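Local structure of protein Bug27 (Bordetella pertussis, 2QPQ) at residues A[167-172]-A[180-185]; A[104-109]-A[115-120]; A[121-124]-A[130-133]; A[198-203]-A[217-222]. The protein probably binds a small solute in the periplasm for uptake, as a two-lobed Venus-flytrap receptor of the Bug family. All coordinates share one frame; numbering follows the deposited sequence.

Interaction 1 of 4, residues A[167-172]-A[180-185]; sequences PALNDV and AVVTAS
V182 presents both methyls to the helix, and each takes a different partner. CG1 of V182 lies 3.8 Å from CB of A168, while CG2 of V182 reaches CD2 of L169 at 3.9 Å; the leucine and valine side chains cross obliquely. The valine rotamer explains the division: with chi1 at -59°, CG1 stands anti to the carbonyl carbon and CG2 takes the crowded position between it and N. Two residues earlier on the same strand face, CB of A180 lies 4.3 Å from CG1 of V172 and 4.5 Å from CB of A168. No hydrogen bond crosses this buried apolar interface. The axes of helix 167-172 and strand 180-183 come within 8.8 Å, their directions 136° apart, consistent with the small A168 and A180 between them. This is the second half of a beta-alpha-beta crossover: helix 165-173 carries the chain from strand 158-161 to strand 180-183, both parallel to strand 132-135 between them. The C136-C165 disulfide ties the end of that middle strand to the start of the helix, and V182 also touches C136. Further out, a hydrogen bond from D171 to the hydroxyl of Y162 and a backbone bond between D171 and I177 hold the last helical turn. V181 points away from helix 165-173, and its side chain touches Q142 and A145 of helix 141-153 on the other sheet face. Where helix 184-192 begins, T183 occupies the N-cap position, its OG1 hydrogen-bonded to OG of S185 at 3.1 Å.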
loop_
_atom_site.group_PDB
_atom_site.type_symbol
_atom_site.label_atom_id
_atom_site.label_comp_id
_atom_site.label_asym_id
_atom_site.label_seq_id
_atom_site.Cartn_x
_atom_site.Cartn_y
_atom_site.Cartn_z
ATOM N N PRO A 167 -15.418 0.694 -3.274
ATOM C CA PRO A 167 -16.160 0.230 -4.451
ATOM C C PRO A 167 -15.809 -1.175 -4.991
ATOM O O PRO A 167 -16.723 -1.901 -5.420
ATOM C CB PRO A 167 -15.872 1.334 -5.483
ATOM C CG PRO A 167 -15.666 2.573 -4.586
ATOM C CD PRO A 167 -14.731 1.969 -3.563
ATOM N N ALA A 168 -14.536 -1.580 -4.938
ATOM C CA ALA A 168 -14.166 -2.944 -5.369
ATOM C C ALA A 168 -14.880 -3.965 -4.503
ATOM O O ALA A 168 -15.515 -4.871 -5.013
ATOM C CB ALA A 168 -12.661 -3.162 -5.308
ATOM N N LEU A 169 -14.792 -3.792 -3.188
ATOM C CA LEU A 169 -15.479 -4.677 -2.274
ATOM C C LEU A 169 -16.993 -4.745 -2.476
ATOM O O LEU A 169 -17.564 -5.836 -2.410
ATOM C CB LEU A 169 -15.149 -4.286 -0.838
ATOM C CG LEU A 169 -13.767 -4.742 -0.332
ATOM C CD1 LEU A 169 -13.423 -3.948 0.961
ATOM C CD2 LEU A 169 -13.766 -6.232 -0.112
ATOM N N ASN A 170 -17.660 -3.607 -2.717
ATOM C CA ASN A 170 -19.074 -3.626 -3.042
ATOM C C ASN A 170 -19.417 -4.529 -4.205
ATOM O O ASN A 170 -20.422 -5.260 -4.157
ATOM C CB ASN A 170 -19.612 -2.213 -3.301
ATOM C CG ASN A 170 -19.717 -1.420 -2.047
ATOM O OD1 ASN A 170 -19.622 -1.981 -0.940
ATOM N ND2 ASN A 170 -19.905 -0.118 -2.180
ATOM N N ASP A 171 -18.604 -4.494 -5.253
ATOM C CA ASP A 171 -18.918 -5.348 -6.422
ATOM C C ASP A 171 -18.615 -6.853 -6.220
ATOM O O ASP A 171 -19.294 -7.727 -6.811
ATOM C CB ASP A 171 -18.188 -4.883 -7.670
ATOM C CG ASP A 171 -19.033 -3.979 -8.543
ATOM O OD1 ASP A 171 -20.063 -3.441 -8.089
ATOM O OD2 ASP A 171 -18.635 -3.784 -9.695
ATOM N N VAL A 172 -17.599 -7.166 -5.420
ATOM C CA VAL A 172 -17.373 -8.570 -5.098
ATOM C C VAL A 172 -18.415 -9.046 -4.075
ATOM O O VAL A 172 -18.945 -10.138 -4.203
ATOM C CB VAL A 172 -15.872 -8.888 -4.762
ATOM C CG1 VAL A 172 -15.418 -8.164 -3.551
ATOM C CG2 VAL A 172 -15.643 -10.407 -4.592
ATOM N N ALA A 180 -11.599 -9.913 -6.562
ATOM C CA ALA A 180 -10.863 -8.659 -6.443
ATOM C C ALA A 180 -9.617 -8.834 -5.599
ATOM O O ALA A 180 -9.520 -9.707 -4.721
ATOM C CB ALA A 180 -11.772 -7.520 -5.818
ATOM N N VAL A 181 -8.683 -7.933 -5.834
ATOM C CA VAL A 181 -7.528 -7.799 -4.976
ATOM C C VAL A 181 -7.626 -6.476 -4.225
ATOM O O VAL A 181 -7.661 -5.402 -4.825
ATOM C CB VAL A 181 -6.271 -7.874 -5.802
ATOM C CG1 VAL A 181 -5.040 -7.771 -4.892
ATOM C CG2 VAL A 181 -6.331 -9.201 -6.595
ATOM N N VAL A 182 -7.708 -6.565 -2.894
ATOM C CA VAL A 182 -7.861 -5.368 -2.094
ATOM C C VAL A 182 -6.924 -5.497 -0.887
ATOM O O VAL A 182 -6.305 -6.541 -0.679
ATOM C CB VAL A 182 -9.364 -5.104 -1.691
ATOM C CG1 VAL A 182 -10.253 -4.957 -2.957
ATOM C CG2 VAL A 182 -9.907 -6.226 -0.815
ATOM N N THR A 183 -6.818 -4.458 -0.082
ATOM C CA THR A 183 -5.998 -4.573 1.107
ATOM C C THR A 183 -6.694 -5.515 2.077
ATOM O O THR A 183 -7.944 -5.502 2.192
ATOM C CB THR A 183 -5.826 -3.220 1.801
ATOM O OG1 THR A 183 -7.107 -2.747 2.206
ATOM C CG2 THR A 183 -5.124 -2.191 0.888
ATOM N N ALA A 184 -5.892 -6.320 2.772
ATOM C CA ALA A 184 -6.376 -7.128 3.893
ATOM C C ALA A 184 -7.237 -6.356 4.912
ATOM O O ALA A 184 -8.285 -6.829 5.347
ATOM C CB ALA A 184 -5.207 -7.845 4.578
ATOM N N SER A 185 -6.814 -5.160 5.271
ATOM C CA SER A 185 -7.531 -4.319 6.232
ATOM C C SER A 185 -8.980 -3.980 5.817
ATOM O O SER A 185 -9.895 -4.058 6.657
ATOM C CB SER A 185 -6.737 -3.035 6.465
ATOM O OG SER A 185 -6.381 -2.501 5.195
#

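Interaction 2 of 4, residues A[104-109]-A[115-120]; sequences SVFVVP and KTLGEL
L117 sits over one face of the F106 ring: its CD1 is 4.1 Å from CD2 and equally 4.1 Å from CG of F106, so the methyl lies over the face near the CG-CD2 side of the ring, not over its centre. L120, one helical turn on, comes to the ring obliquely, with its CD2 also 4.1 Å from CD2 of F106. The two leucines differ in attitude as well, since the side chain of L117 slants across F106 and that of L120 crosses it at about a right angle. Both have CG anti to the backbone N (chi1 -163° in L117, 172° in L120), which carries their methyls out from the helix to the ring. The phenylalanine belongs to strand 93-109, the long strand of the alpha/beta sheet, and helix 117-123 follows it after a short connection, packing on the face that also holds V181. The first turn of that helix is fixed by polar bonds: E119 N donates to OG1 of T116 at 3.2 Å, an N-cap bond, while K115 N donates to OE1 of E119 at 2.9 Å, from above the carboxylate plane. NZ of K115 in turn reaches the carbonyl of S112, in the connection itself.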
loop_
_atom_site.group_PDB
_atom_site.type_symbol
_atom_site.label_atom_id
_atom_site.label_comp_id
_atom_site.label_asym_id
_atom_site.label_seq_id
_atom_site.Cartn_x
_atom_site.Cartn_y
_atom_site.Cartn_z
ATOM N N SER A 104 -2.103 -7.436 0.542
ATOM C CA SER A 104 -3.337 -7.584 -0.239
ATOM C C SER A 104 -3.921 -8.984 -0.122
ATOM O O SER A 104 -3.243 -9.936 0.276
ATOM C CB SER A 104 -3.139 -7.190 -1.709
ATOM O OG SER A 104 -2.691 -5.833 -1.781
ATOM N N VAL A 105 -5.197 -9.094 -0.466
ATOM C CA VAL A 105 -5.873 -10.368 -0.421
ATOM C C VAL A 105 -6.704 -10.564 -1.666
ATOM O O VAL A 105 -7.344 -9.622 -2.146
ATOM C CB VAL A 105 -6.707 -10.481 0.869
ATOM C CG1 VAL A 105 -7.745 -9.344 0.915
ATOM C CG2 VAL A 105 -7.292 -11.895 1.023
ATOM N N PHE A 106 -6.620 -11.770 -2.235
ATOM C CA PHE A 106 -7.506 -12.179 -3.311
ATOM C C PHE A 106 -8.806 -12.670 -2.684
ATOM O O PHE A 106 -8.797 -13.678 -1.993
ATOM C CB PHE A 106 -6.859 -13.293 -4.136
ATOM C CG PHE A 106 -5.729 -12.827 -5.014
ATOM C CD1 PHE A 106 -4.555 -12.360 -4.452
ATOM C CD2 PHE A 106 -5.853 -12.841 -6.402
ATOM C CE1 PHE A 106 -3.494 -11.925 -5.243
ATOM C CE2 PHE A 106 -4.802 -12.434 -7.215
ATOM C CZ PHE A 106 -3.613 -11.969 -6.634
ATOM N N VAL A 107 -9.896 -11.933 -2.898
ATOM C CA VAL A 107 -11.206 -12.268 -2.316
ATOM C C VAL A 107 -12.256 -12.560 -3.404
ATOM O O VAL A 107 -12.250 -11.990 -4.530
ATOM C CB VAL A 107 -11.716 -11.187 -1.287
ATOM C CG1 VAL A 107 -10.758 -11.084 -0.122
ATOM C CG2 VAL A 107 -11.848 -9.761 -1.932
ATOM N N VAL A 108 -13.143 -13.475 -3.049
ATOM C CA VAL A 108 -14.240 -13.899 -3.916
ATOM C C VAL A 108 -15.542 -13.850 -3.090
ATOM O O VAL A 108 -15.494 -13.883 -1.857
ATOM C CB VAL A 108 -13.998 -15.337 -4.570
ATOM C CG1 VAL A 108 -12.784 -15.338 -5.478
ATOM C CG2 VAL A 108 -13.920 -16.506 -3.493
ATOM N N PRO A 109 -16.696 -13.719 -3.766
ATOM C CA PRO A 109 -17.976 -13.721 -3.079
ATOM C C PRO A 109 -18.184 -15.022 -2.314
ATOM O O PRO A 109 -17.664 -16.081 -2.719
ATOM C CB PRO A 109 -18.987 -13.688 -4.233
ATOM C CG PRO A 109 -18.271 -13.238 -5.399
ATOM C CD PRO A 109 -16.852 -13.582 -5.221
ATOM N N LYS A 115 -12.546 -21.993 -4.897
ATOM C CA LYS A 115 -12.339 -22.415 -3.532
ATOM C C LYS A 115 -10.884 -22.197 -3.083
ATOM O O LYS A 115 -10.597 -21.988 -1.886
ATOM C CB LYS A 115 -12.738 -23.921 -3.453
ATOM C CG LYS A 115 -14.245 -24.235 -3.143
ATOM C CD LYS A 115 -15.327 -23.573 -4.026
ATOM C CE LYS A 115 -16.771 -24.105 -3.681
ATOM N NZ LYS A 115 -17.982 -23.355 -4.259
ATOM N N THR A 116 -9.956 -22.220 -4.041
ATOM C CA THR A 116 -8.547 -22.022 -3.733
ATOM C C THR A 116 -7.944 -21.113 -4.794
ATOM O O THR A 116 -8.527 -20.942 -5.868
ATOM C CB THR A 116 -7.760 -23.366 -3.766
ATOM O OG1 THR A 116 -7.698 -23.840 -5.110
ATOM C CG2 THR A 116 -8.430 -24.435 -2.928
ATOM N N LEU A 117 -6.771 -20.555 -4.516
ATOM C CA LEU A 117 -6.035 -19.828 -5.541
ATOM C C LEU A 117 -5.702 -20.704 -6.739
ATOM O O LEU A 117 -5.700 -20.214 -7.853
ATOM C CB LEU A 117 -4.758 -19.169 -5.000
ATOM C CG LEU A 117 -4.185 -18.064 -5.922
ATOM C CD1 LEU A 117 -5.026 -16.794 -5.764
ATOM C CD2 LEU A 117 -2.731 -17.748 -5.647
ATOM N N GLY A 118 -5.442 -21.999 -6.507
ATOM C CA GLY A 118 -5.064 -22.915 -7.577
ATOM C C GLY A 118 -6.156 -23.080 -8.621
ATOM O O GLY A 118 -5.878 -23.146 -9.803
ATOM N N GLU A 119 -7.406 -23.132 -8.167
ATOM C CA GLU A 119 -8.582 -23.176 -9.030
ATOM C C GLU A 119 -8.716 -21.913 -9.874
ATOM O O GLU A 119 -9.089 -21.981 -11.048
ATOM C CB GLU A 119 -9.847 -23.409 -8.185
ATOM C CG GLU A 119 -9.979 -24.882 -7.717
ATOM C CD GLU A 119 -11.107 -25.130 -6.735
ATOM O OE1 GLU A 119 -12.012 -24.276 -6.604
ATOM O OE2 GLU A 119 -11.109 -26.221 -6.100
ATOM N N LEU A 120 -8.421 -20.769 -9.269
ATOM C CA LEU A 120 -8.479 -19.485 -9.987
ATOM C C LEU A 120 -7.440 -19.466 -11.114
ATOM O O LEU A 120 -7.745 -19.126 -12.266
ATOM C CB LEU A 120 -8.215 -18.318 -9.000
ATOM C CG LEU A 120 -8.042 -16.929 -9.634
ATOM C CD1 LEU A 120 -9.402 -16.484 -10.143
ATOM C CD2 LEU A 120 -7.449 -15.895 -8.668
#

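Interaction 3 of 4, residues A[121-124]-A[130-133]; sequences MAAA and QVTY
With chi1 at -175°, V131 holds CG1 anti to its backbone N and CG2 anti to its carbonyl carbon, and it is CG2 that this turn sends against the end of the helix. CG2 of V131 meets the carbonyl O of A123 at 3.8 Å and CB of A123 at 4.2 Å, so a single methyl lies against both the side chain and the terminal backbone of the helix. The branch point takes part too, since CB of A124 is 4.0 Å from CB of V131. A124 is the first residue to leave helical phi/psi (-102°/6°), and its CA stands 5.9 Å from that of V131. The A124 N to M121 O bond that closes the last turn is weak at 3.2 Å. No hydrogen bond joins the two segments, and the burial is partial: A124 is enclosed, whereas A123 lies nearer the surface, against Y114. Backbone bonds to a third part of the chain position both sides, A124 pairing with H156 and V131 with V158, just before and at the start of strand 158-161. Beyond V131, the chain is held by Y133, whose hydroxyl is hydrogen-bonded to both E147 OE2 and H143 O of helix 141-153, and whose ring meets that of H159. The arrangement is a helix-to-strand connection of an alpha/beta lobe: helix 117-123 ends, the chain turns through residues 124-130, and V131 packs against the end of the helix as the chain enters strand 132-135.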
loop_
_atom_site.group_PDB
_atom_site.type_symbol
_atom_site.label_atom_id
_atom_site.label_comp_id
_atom_site.label_asym_id
_atom_site.label_seq_id
_atom_site.Cartn_x
_atom_site.Cartn_y
_atom_site.Cartn_z
ATOM N N MET A 121 -6.207 -19.830 -10.765
ATOM C CA MET A 121 -5.101 -19.847 -11.720
ATOM C C MET A 121 -5.336 -20.824 -12.889
ATOM O O MET A 121 -5.063 -20.484 -14.028
ATOM C CB MET A 121 -3.769 -20.100 -11.022
ATOM C CG MET A 121 -3.325 -18.978 -10.087
ATOM S SD MET A 121 -1.747 -19.312 -9.286
ATOM C CE MET A 121 -2.082 -20.788 -8.320
ATOM N N ALA A 122 -5.850 -22.019 -12.592
ATOM C CA ALA A 122 -6.318 -22.972 -13.615
ATOM C C ALA A 122 -7.348 -22.307 -14.537
ATOM O O ALA A 122 -7.204 -22.367 -15.748
ATOM C CB ALA A 122 -6.922 -24.243 -12.945
ATOM N N ALA A 123 -8.358 -21.636 -13.953
ATOM C CA ALA A 123 -9.418 -20.984 -14.725
ATOM C C ALA A 123 -8.860 -19.925 -15.666
ATOM O O ALA A 123 -9.374 -19.710 -16.764
ATOM C CB ALA A 123 -10.446 -20.354 -13.775
ATOM N N ALA A 124 -7.788 -19.270 -15.237
ATOM C CA ALA A 124 -7.200 -18.166 -15.995
ATOM C C ALA A 124 -5.937 -18.518 -16.782
ATOM O O ALA A 124 -5.312 -17.631 -17.363
ATOM C CB ALA A 124 -6.942 -16.941 -15.053
ATOM N N GLN A 130 -11.795 -14.889 -19.787
ATOM C CA GLN A 130 -12.619 -13.843 -19.176
ATOM C C GLN A 130 -12.670 -13.833 -17.636
ATOM O O GLN A 130 -13.668 -13.424 -17.064
ATOM C CB GLN A 130 -14.051 -13.918 -19.735
ATOM C CG GLN A 130 -14.115 -13.728 -21.284
ATOM C CD GLN A 130 -13.988 -15.024 -22.057
ATOM O OE1 GLN A 130 -14.574 -16.028 -21.687
ATOM N NE2 GLN A 130 -13.231 -15.002 -23.144
ATOM N N VAL A 131 -11.593 -14.249 -16.971
ATOM C CA VAL A 131 -11.495 -14.109 -15.509
ATOM C C VAL A 131 -11.015 -12.680 -15.206
ATOM O O VAL A 131 -9.867 -12.324 -15.498
ATOM C CB VAL A 131 -10.537 -15.166 -14.924
ATOM C CG1 VAL A 131 -10.501 -15.140 -13.364
ATOM C CG2 VAL A 131 -10.927 -16.560 -15.423
ATOM N N THR A 132 -11.914 -11.858 -14.657
ATOM C CA THR A 132 -11.613 -10.467 -14.348
ATOM C C THR A 132 -11.352 -10.410 -12.863
ATOM O O THR A 132 -11.860 -11.232 -12.110
ATOM C CB THR A 132 -12.818 -9.576 -14.696
ATOM O OG1 THR A 132 -14.003 -10.151 -14.104
ATOM C CG2 THR A 132 -13.009 -9.525 -16.216
ATOM N N TYR A 133 -10.531 -9.456 -12.445
ATOM C CA TYR A 133 -10.346 -9.184 -11.035
ATOM C C TYR A 133 -10.447 -7.702 -10.815
ATOM O O TYR A 133 -9.825 -6.923 -11.544
ATOM C CB TYR A 133 -8.991 -9.711 -10.557
ATOM C CG TYR A 133 -7.729 -9.011 -11.081
ATOM C CD1 TYR A 133 -7.092 -8.041 -10.312
ATOM C CD2 TYR A 133 -7.160 -9.353 -12.297
ATOM C CE1 TYR A 133 -5.954 -7.389 -10.757
ATOM C CE2 TYR A 133 -5.985 -8.701 -12.769
ATOM C CZ TYR A 133 -5.399 -7.740 -11.969
ATOM O OH TYR A 133 -4.259 -7.117 -12.339
#

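Interaction 4 of 4, residues A[198-203]-A[217-222]; sequences ALAVTS and AEQGVA
Q219 reaches across to L199 and A200, and this one side chain makes the close part of the contact. Its CG lies beside the backbone N (chi1 -60°) and the chain is extended beyond, which lets the amide carbon CD come within 3.6 Å of the carbonyl O of L199, with the end of the amide near the methyl of A200. The modelled amide is probably turned over, so which of its two end atoms faces L199 O is doubtful; turned back, it may form a hydrogen bond there. L117 of helix 117-123 touches L199, A200 and Q219 alike. The loop containing 217-222 links strand 196-201 to strand 227-235 in the alpha/beta sheet of the Venus flytrap, and just before Q219 it runs beside the first of these, V201 forming backbone bonds with P214 and V216. Toward S203 the backbones stay about as far apart, but no side chain spans the space and a water bridges it: it donates to O of S203 at 2.9 Å and accepts from N of A217 at 3.0 Å. The outer side of the loop, with E218, G220 and A222, is exposed, although E218 is held by a salt bridge to R206 and by its N bonding OG1 of T215. The peptide before G220 is cis, and V221 N makes a weak 3.2 Å bond to O of A217; V221 itself turns inward to M121 and L149.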
loop_
_atom_site.group_PDB
_atom_site.type_symbol
_atom_site.label_atom_id
_atom_site.label_comp_id
_atom_site.label_asym_id
_atom_site.label_seq_id
_atom_site.Cartn_x
_atom_site.Cartn_y
_atom_site.Cartn_z
ATOM N N ALA A 198 -11.392 -15.587 1.199
ATOM C CA ALA A 198 -10.051 -15.212 0.801
ATOM C C ALA A 198 -9.261 -16.385 0.211
ATOM O O ALA A 198 -9.110 -17.430 0.850
ATOM C CB ALA A 198 -9.307 -14.585 1.986
ATOM N N LEU A 199 -8.766 -16.208 -1.011
ATOM C CA LEU A 199 -7.986 -17.232 -1.684
ATOM C C LEU A 199 -6.485 -17.239 -1.319
ATOM O O LEU A 199 -5.836 -18.299 -1.255
ATOM C CB LEU A 199 -8.199 -17.102 -3.191
ATOM C CG LEU A 199 -9.623 -17.340 -3.707
ATOM C CD1 LEU A 199 -9.615 -17.363 -5.244
ATOM C CD2 LEU A 199 -10.212 -18.636 -3.122
ATOM N N ALA A 200 -5.934 -16.051 -1.093
ATOM C CA ALA A 200 -4.516 -15.879 -0.777
ATOM C C ALA A 200 -4.294 -14.504 -0.219
ATOM O O ALA A 200 -5.110 -13.583 -0.466
ATOM C CB ALA A 200 -3.656 -16.057 -2.030
ATOM N N VAL A 201 -3.200 -14.376 0.537
ATOM C CA VAL A 201 -2.590 -13.100 0.887
ATOM C C VAL A 201 -1.282 -12.931 0.128
ATOM O O VAL A 201 -0.614 -13.928 -0.167
ATOM C CB VAL A 201 -2.387 -12.926 2.411
ATOM C CG1 VAL A 201 -3.728 -13.038 3.125
ATOM C CG2 VAL A 201 -1.395 -13.938 2.987
ATOM N N THR A 202 -0.913 -11.685 -0.175
ATOM C CA THR A 202 0.252 -11.405 -1.020
ATOM C C THR A 202 1.558 -11.232 -0.244
ATOM O O THR A 202 2.597 -11.039 -0.854
ATOM C CB THR A 202 0.077 -10.111 -1.857
ATOM O OG1 THR A 202 -0.037 -8.995 -0.959
ATOM C CG2 THR A 202 -1.164 -10.209 -2.728
ATOM N N SER A 203 1.515 -11.273 1.078
ATOM C CA SER A 203 2.750 -11.208 1.861
ATOM C C SER A 203 3.515 -12.543 1.808
ATOM O O SER A 203 3.022 -13.558 1.315
ATOM C CB SER A 203 2.473 -10.818 3.301
ATOM O OG SER A 203 1.410 -11.598 3.800
ATOM N N ALA A 217 2.647 -17.336 -2.514
ATOM C CA ALA A 217 3.916 -18.087 -2.646
ATOM C C ALA A 217 3.706 -19.547 -2.267
ATOM O O ALA A 217 4.150 -20.428 -2.973
ATOM C CB ALA A 217 5.024 -17.450 -1.776
ATOM N N GLU A 218 3.000 -19.803 -1.167
ATOM C CA GLU A 218 2.794 -21.188 -0.711
ATOM C C GLU A 218 1.771 -21.989 -1.539
ATOM O O GLU A 218 1.472 -23.141 -1.206
ATOM C CB GLU A 218 2.518 -21.241 0.796
ATOM C CG GLU A 218 1.065 -20.999 1.199
ATOM C CD GLU A 218 0.845 -21.084 2.700
ATOM O OE1 GLU A 218 0.735 -19.978 3.322
ATOM O OE2 GLU A 218 0.770 -22.242 3.262
ATOM N N GLN A 219 1.286 -21.404 -2.643
ATOM C CA GLN A 219 0.283 -22.038 -3.522
ATOM C C GLN A 219 0.571 -22.375 -5.019
ATOM O O GLN A 219 -0.320 -22.194 -5.827
ATOM C CB GLN A 219 -1.062 -21.238 -3.467
ATOM C CG GLN A 219 -1.691 -21.144 -2.087
ATOM C CD GLN A 219 -3.041 -20.448 -2.078
ATOM O OE1 GLN A 219 -3.141 -19.258 -1.750
ATOM N NE2 GLN A 219 -4.078 -21.178 -2.416
ATOM N N GLY A 220 1.742 -22.804 -5.490
ATOM C CA GLY A 220 3.023 -22.356 -5.172
ATOM C C GLY A 220 3.391 -21.489 -6.377
ATOM O O GLY A 220 3.486 -21.923 -7.540
ATOM N N VAL A 221 3.549 -20.224 -6.080
ATOM C CA VAL A 221 4.105 -19.267 -7.001
ATOM C C VAL A 221 5.304 -18.799 -6.212
ATOM O O VAL A 221 5.260 -17.788 -5.529
ATOM C CB VAL A 221 3.096 -18.110 -7.245
ATOM C CG1 VAL A 221 3.661 -17.103 -8.245
ATOM C CG2 VAL A 221 1.730 -18.672 -7.683
ATOM N N ALA A 222 6.378 -19.576 -6.266
ATOM C CA ALA A 222 7.553 -19.311 -5.425
ATOM C C ALA A 222 8.147 -17.923 -5.648
ATOM O O ALA A 222 8.214 -17.436 -6.789
ATOM C CB ALA A 222 8.625 -20.386 -5.656
HETATM O O HOH W 1 3.218 -14.670 -1.328
#

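All four contacts lie in one lobe and share its sheet. Strand 93-109 joins three of them: V105 N is 2.8 Å from V182 O and V107 N is 2.9 Å from A180 O, linking interactions 2 and 1, while F106 O is 2.7 Å from L199 N of interaction 4. Helix 165-173 of interaction 1 covers one sheet face; on the other, helix 117-123 serves interactions 2 and 3, whose centres are about 10 Å apart and which touch where L120 CD1 lies 3.7 Å from V131 CG1. Interaction 3 meets interaction 4 through M121 SD, 3.9 Å from V221 CG2. The centre of interaction 3 is about 24 Å from the centre of the chain, farther than the other three.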